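Local structure of outer membrane protein (Tpn50) (Borrelia burgdorferi, 3OON) at residues Asp37-Ala40 with Lys41-Lys45. The protein probably binds peptidoglycan through this C-terminal OmpA-like domain, which would tether the outer membrane to the cell wall. Residues are numbered along the deposited sequence; the frame is centred on the assembly and turned at random.
Sequences DLIA and KLLEK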
loop_
_atom_site.group_PDB
_atom_site.type_symbol
_atom_site.label_atom_id
_atom_site.label_comp_id
_atom_site.label_asym_id
_atom_site.label_seq_id
_atom_site.Cartn_x
_atom_site.Cartn_y
_atom_site.Cartn_z
ATOM N N ASP A 37 -4.430 -12.054 -2.516
ATOM C CA ASP A 37 -3.977 -12.644 -1.241
ATOM C C ASP A 37 -3.233 -11.624 -0.379
ATOM O O ASP A 37 -3.388 -11.592 0.844
ATOM C CB ASP A 37 -3.075 -13.849 -1.483
ATOM C CG ASP A 37 -3.838 -15.079 -1.940
ATOM O OD1 ASP A 37 -5.079 -15.103 -1.824
ATOM O OD2 ASP A 37 -3.180 -16.027 -2.418
ATOM N N LEU A 38 -2.431 -10.791 -1.030
ATOM C CA LEU A 38 -1.755 -9.688 -0.355
ATOM C C LEU A 38 -2.767 -8.675 0.180
ATOM O O LEU A 38 -2.672 -8.238 1.334
ATOM C CB LEU A 38 -0.734 -9.005 -1.279
ATOM C CG LEU A 38 -0.067 -7.749 -0.696
ATOM C CD1 LEU A 38 0.636 -8.017 0.653
ATOM C CD2 LEU A 38 0.904 -7.173 -1.701
ATOM N N ILE A 39 -3.737 -8.303 -0.656
ATOM C CA ILE A 39 -4.840 -7.458 -0.189
ATOM C C ILE A 39 -5.505 -8.094 1.046
ATOM O O ILE A 39 -5.776 -7.410 2.038
ATOM C CB ILE A 39 -5.867 -7.200 -1.319
ATOM C CG1 ILE A 39 -5.227 -6.334 -2.415
ATOM C CG2 ILE A 39 -7.116 -6.523 -0.782
ATOM C CD1 ILE A 39 -5.869 -6.482 -3.777
ATOM N N ALA A 40 -5.739 -9.404 0.979
ATOM C CA ALA A 40 -6.367 -10.151 2.076
ATOM C C ALA A 40 -5.550 -10.072 3.370
ATOM O O ALA A 40 -6.116 -9.974 4.465
ATOM C CB ALA A 40 -6.613 -11.609 1.662
ATOM N N LYS A 41 -4.226 -10.093 3.236
ATOM C CA LYS A 41 -3.321 -9.966 4.379
ATOM C C LYS A 41 -3.489 -8.615 5.079
ATOM O O LYS A 41 -3.458 -8.545 6.303
ATOM C CB LYS A 41 -1.870 -10.166 3.950
ATOM C CG LYS A 41 -1.240 -11.436 4.472
ATOM C CD LYS A 41 0.273 -11.286 4.528
ATOM C CE LYS A 41 0.884 -12.065 5.692
ATOM N NZ LYS A 41 2.352 -12.127 5.560
ATOM N N LEU A 42 -3.676 -7.549 4.305
ATOM C CA LEU A 42 -3.939 -6.241 4.882
ATOM C C LEU A 42 -5.315 -6.175 5.529
ATOM O O LEU A 42 -5.440 -5.689 6.648
ATOM C CB LEU A 42 -3.815 -5.138 3.826
ATOM C CG LEU A 42 -2.439 -5.011 3.181
ATOM C CD1 LEU A 42 -2.497 -3.987 2.068
ATOM C CD2 LEU A 42 -1.383 -4.616 4.233
ATOM N N LEU A 43 -6.336 -6.663 4.819
ATOM C CA LEU A 43 -7.726 -6.568 5.290
ATOM C C LEU A 43 -7.962 -7.366 6.562
ATOM O O LEU A 43 -8.717 -6.928 7.433
ATOM C CB LEU A 43 -8.723 -6.996 4.202
ATOM C CG LEU A 43 -8.763 -6.218 2.885
ATOM C CD1 LEU A 43 -9.851 -6.801 2.019
ATOM C CD2 LEU A 43 -8.983 -4.714 3.077
ATOM N N GLU A 44 -7.316 -8.530 6.646
ATOM C CA GLU A 44 -7.299 -9.391 7.836
ATOM C C GLU A 44 -6.979 -8.627 9.111
ATOM O O GLU A 44 -7.515 -8.942 10.175
ATOM C CB GLU A 44 -6.214 -10.449 7.692
ATOM C CG GLU A 44 -6.636 -11.763 7.086
ATOM C CD GLU A 44 -5.605 -12.847 7.348
ATOM O OE1 GLU A 44 -4.394 -12.595 7.155
ATOM O OE2 GLU A 44 -6.004 -13.951 7.769
ATOM N N LYS A 45 -6.087 -7.645 8.997
ATOM C CA LYS A 45 -5.632 -6.874 10.149
ATOM C C LYS A 45 -6.557 -5.716 10.516
ATOM O O LYS A 45 -6.457 -5.162 11.610
ATOM C CB LYS A 45 -4.190 -6.389 9.938
ATOM C CG LYS A 45 -3.161 -7.524 9.925
ATOM C CD LYS A 45 -3.225 -8.314 11.243
ATOM C CE LYS A 45 -2.047 -9.252 11.408
ATOM N NZ LYS A 45 -2.080 -10.374 10.428
#
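The flat peptide carbonyls of Ile39 and Ala40 accept the amides of Leu43 and Glu44 from the next turn of helix, and a side chain folds against each of them. Glu44 N bonds to Ala40 O at 2.9 Å, while Glu44 CG comes up to the same oxygen at 3.2 Å. The carboxylate of Glu44 reaches farther out along an extended chain, its OE1 remaining 4.1 Å from Ala40 O. Leu43 N meets Ile39 O at 2.9 Å, and Leu43 CG rests 3.3 Å from that oxygen. The bonds from Lys41 N to Asp37 O and from Leu42 N to Leu38 O continue the i to i+4 ladder of an alpha-helix. This helix, 33-45, lies in the beta-alpha-beta crossover that joins the parallel strands 12-20 and 51-55 of the OmpA-like domain, with strand 114-122 between them in the sheet. On its inner side Ile39 and Leu43 lie side by side, CG2 to CD1 3.9 Å; Ile39 CG1 sits beside the backbone N (chi1 -67°), which leaves CG2 anti to that N and turned to the leucine. Beneath the pair are Phe17 and Leu15 of strand 12-20. Ala40 packs on Leu81 of helix 63-83, and Asp37 OD1 is hydrogen-bonded to Tyr80 OH of the same helix. Leu42, on the flank of the helix next to Ile39, packs on Phe46 of the second subunit.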